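Local coordinates for lactate dehydrogenase (Eimeria maxima, PDB 6CT6), which probably interconverts pyruvate and lactate with NADH as cofactor, and is caught here with NADH and the pyruvate-like inhibitor oxamate, at residues I128-P133 with C153-M158. Residues are numbered along the deposited sequence; the frame is centred on the assembly and turned at random.
Sequences INITNP and CGMAGM. With NAI (1,4-dihydronicotinamide adenine dinucleotide), chain D.
Asn129 bridges the parallel strand 152-155 with both its backbone polar atoms, its N donating to Cys153 O (2.9 Å) and its O accepting from Met155 N (2.9 Å), which lies nearly in line with the Asn129 C=O bond (C=O···N 172°). Between these bonds lies Gly154, its CA 4.6 Å from Asn129 CA and in CH···O contact with Asn129 O; it adds no side chain to the sheet face that carries that of Asn129. On the other face Ile128 CG1 meets Cys153 SG (4.3 Å), a small apolar thiol suited to this buried place beside helix 244-259, and Ile128 CG2 rests on Met155 CB (4.0 Å). Met155 suits the strand end because its flexible chain, bent at chi2 and chi3 (both near -65°), brings CE both against Ile130 CG2 (4.1 Å) and to the nicotinamide carboxamide. The branched Ile130 turns CG2 to the nicotinamide ring, 3.4 Å from C2N of the cofactor. The short Asn129 side chain, CG anti to the backbone N (chi1 -177°), holds the following loop through a bent bond from ND2 to Thr131 O. Asn132 grips the nicotinamide ribose with ND2 to O2D at 3.2 Å and backbone N to O3D; ND2 also bonds oxamate. These are the C-terminal ends of neighbouring strands in a Rossmann beta-alpha-beta unit, whose helix 134-145 packs on Asn129 and Ala156. Strand 80-83 flanks Ile128 and Ile130, strand 263-272 pairs beyond Gly154, and helix 244-259 covers Ile130, Cys153 and Met155.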
loop_
_atom_site.group_PDB
_atom_site.type_symbol
_atom_site.label_atom_id
_atom_site.label_comp_id
_atom_site.label_asym_id
_atom_site.label_seq_id
_atom_site.Cartn_x
_atom_site.Cartn_y
_atom_site.Cartn_z
ATOM N N ILE B 128 -14.765 -10.375 8.085
ATOM C CA ILE B 128 -14.981 -9.792 6.763
ATOM C C ILE B 128 -14.268 -10.679 5.749
ATOM O O ILE B 128 -13.044 -10.847 5.824
ATOM C CB ILE B 128 -14.446 -8.353 6.672
ATOM C CG1 ILE B 128 -15.094 -7.445 7.723
ATOM C CG2 ILE B 128 -14.663 -7.797 5.263
ATOM C CD1 ILE B 128 -14.323 -6.148 7.954
ATOM N N ASN B 129 -15.012 -11.222 4.790
ATOM C CA ASN B 129 -14.402 -12.001 3.720
ATOM C C ASN B 129 -14.261 -11.162 2.459
ATOM O O ASN B 129 -15.107 -10.314 2.163
ATOM C CB ASN B 129 -15.204 -13.259 3.388
ATOM C CG ASN B 129 -14.532 -14.096 2.316
ATOM O OD1 ASN B 129 -13.454 -14.646 2.538
ATOM N ND2 ASN B 129 -15.149 -14.174 1.139
ATOM N N ILE B 130 -13.189 -11.420 1.714
ATOM C CA ILE B 130 -12.943 -10.754 0.443
ATOM C C ILE B 130 -12.802 -11.798 -0.662
ATOM O O ILE B 130 -13.135 -11.531 -1.821
ATOM C CB ILE B 130 -11.694 -9.853 0.528
ATOM C CG1 ILE B 130 -11.884 -8.775 1.603
ATOM C CG2 ILE B 130 -11.415 -9.194 -0.818
ATOM C CD1 ILE B 130 -10.624 -7.984 1.920
ATOM N N THR B 131 -12.334 -12.999 -0.314
ATOM C CA THR B 131 -12.017 -14.015 -1.318
ATOM C C THR B 131 -13.209 -14.300 -2.230
ATOM O O THR B 131 -14.336 -14.497 -1.763
ATOM C CB THR B 131 -11.568 -15.306 -0.625
ATOM O OG1 THR B 131 -10.404 -15.047 0.168
ATOM C CG2 THR B 131 -11.249 -16.399 -1.646
ATOM N N ASN B 132 -12.948 -14.337 -3.537
ATOM C CA ASN B 132 -13.977 -14.604 -4.552
ATOM C C ASN B 132 -14.186 -16.099 -4.822
ATOM O O ASN B 132 -13.288 -16.904 -4.565
ATOM C CB ASN B 132 -13.606 -13.919 -5.869
ATOM C CG ASN B 132 -14.046 -12.473 -5.925
ATOM O OD1 ASN B 132 -15.119 -12.117 -5.440
ATOM N ND2 ASN B 132 -13.213 -11.627 -6.524
ATOM N N PRO B 133 -15.371 -16.479 -5.344
ATOM C CA PRO B 133 -16.575 -15.663 -5.542
ATOM C C PRO B 133 -17.188 -15.252 -4.212
ATOM O O PRO B 133 -17.581 -16.087 -3.397
ATOM C CB PRO B 133 -17.513 -16.585 -6.330
ATOM C CG PRO B 133 -17.017 -17.950 -6.069
ATOM C CD PRO B 133 -15.536 -17.819 -5.925
ATOM N N CYS B 153 -19.636 -10.813 7.168
ATOM C CA CYS B 153 -20.111 -10.232 5.922
ATOM C C CYS B 153 -18.996 -10.324 4.892
ATOM O O CYS B 153 -17.865 -10.706 5.201
ATOM C CB CYS B 153 -20.548 -8.775 6.105
ATOM S SG CYS B 153 -19.208 -7.663 6.573
ATOM N N GLY B 154 -19.326 -9.961 3.663
ATOM C CA GLY B 154 -18.357 -9.913 2.580
ATOM C C GLY B 154 -18.181 -8.488 2.092
ATOM O O GLY B 154 -19.151 -7.734 1.995
ATOM N N MET B 155 -16.935 -8.123 1.801
ATOM C CA MET B 155 -16.627 -6.835 1.196
ATOM C C MET B 155 -16.768 -6.958 -0.313
ATOM O O MET B 155 -16.074 -7.765 -0.943
ATOM C CB MET B 155 -15.211 -6.379 1.561
ATOM C CG MET B 155 -14.862 -4.940 1.132
ATOM S SD MET B 155 -14.770 -4.628 -0.648
ATOM C CE MET B 155 -13.378 -5.644 -1.148
ATOM N N ALA B 156 -17.669 -6.168 -0.890
ATOM C CA ALA B 156 -17.687 -5.988 -2.334
ATOM C C ALA B 156 -18.395 -4.694 -2.712
ATOM O O ALA B 156 -17.879 -3.907 -3.512
ATOM C CB ALA B 156 -18.351 -7.185 -3.020
ATOM N N GLY B 157 -19.569 -4.458 -2.126
ATOM C CA GLY B 157 -20.373 -3.314 -2.530
ATOM C C GLY B 157 -19.665 -1.986 -2.334
ATOM O O GLY B 157 -19.812 -1.068 -3.144
ATOM N N MET B 158 -18.892 -1.859 -1.252
ATOM C CA MET B 158 -18.151 -0.622 -1.025
ATOM C C MET B 158 -17.199 -0.336 -2.179
ATOM O O MET B 158 -17.081 0.811 -2.626
ATOM C CB MET B 158 -17.388 -0.699 0.298
ATOM C CG MET B 158 -16.586 0.557 0.632
ATOM S SD MET B 158 -17.635 2.017 0.774
ATOM C CE MET B 158 -16.463 3.228 1.385
HETATM P PA NAI D . -2.993 -12.977 -3.516
HETATM O O1A NAI D . -2.722 -14.260 -4.270
HETATM O O2A NAI D . -2.036 -11.816 -3.648
HETATM O O5B NAI D . -3.104 -13.357 -1.958
HETATM C C5B NAI D . -3.765 -14.547 -1.540
HETATM C C4B NAI D . -2.956 -15.152 -0.407
HETATM O O4B NAI D . -3.692 -16.159 0.291
HETATM C C3B NAI D . -1.678 -15.820 -0.909
HETATM O O3B NAI D . -0.544 -15.163 -0.340
HETATM C C2B NAI D . -1.779 -17.258 -0.439
HETATM O O2B NAI D . -0.521 -17.803 -0.039
HETATM C C1B NAI D . -2.728 -17.108 0.735
HETATM N N9A NAI D . -3.364 -18.359 1.202
HETATM C C8A NAI D . -3.673 -19.478 0.514
HETATM N N7A NAI D . -4.244 -20.393 1.346
HETATM C C5A NAI D . -4.294 -19.854 2.579
HETATM C C6A NAI D . -4.764 -20.253 3.920
HETATM N N6A NAI D . -5.320 -21.464 4.131
HETATM N N1A NAI D . -4.621 -19.367 4.933
HETATM C C2A NAI D . -4.072 -18.151 4.751
HETATM N N3A NAI D . -3.624 -17.728 3.561
HETATM C C4A NAI D . -3.709 -18.518 2.469
HETATM O O3 NAI D . -4.487 -12.483 -3.887
HETATM P PN NAI D . -5.092 -11.013 -3.587
HETATM O O1N NAI D . -4.758 -10.108 -4.749
HETATM O O2N NAI D . -4.722 -10.605 -2.180
HETATM O O5D NAI D . -6.672 -11.325 -3.649
HETATM C C5D NAI D . -7.243 -12.199 -2.682
HETATM C C4D NAI D . -8.699 -12.515 -2.991
HETATM O O4D NAI D . -9.498 -11.324 -3.004
HETATM C C3D NAI D . -8.849 -13.159 -4.361
HETATM O O3D NAI D . -9.763 -14.252 -4.259
HETATM C C2D NAI D . -9.425 -12.057 -5.221
HETATM O O2D NAI D . -10.179 -12.544 -6.331
HETATM C C1D NAI D . -10.286 -11.337 -4.197
HETATM N N1N NAI D . -10.742 -9.987 -4.556
HETATM C C2N NAI D . -11.955 -9.665 -4.104
HETATM C C3N NAI D . -12.530 -8.435 -4.336
HETATM C C7N NAI D . -13.905 -8.198 -3.784
HETATM O O7N NAI D . -14.350 -8.975 -2.953
HETATM N N7N NAI D . -14.619 -7.167 -4.216
HETATM C C4N NAI D . -11.805 -7.372 -5.117
HETATM C C5N NAI D . -10.492 -7.836 -5.558
HETATM C C6N NAI D . -10.010 -9.110 -5.256
#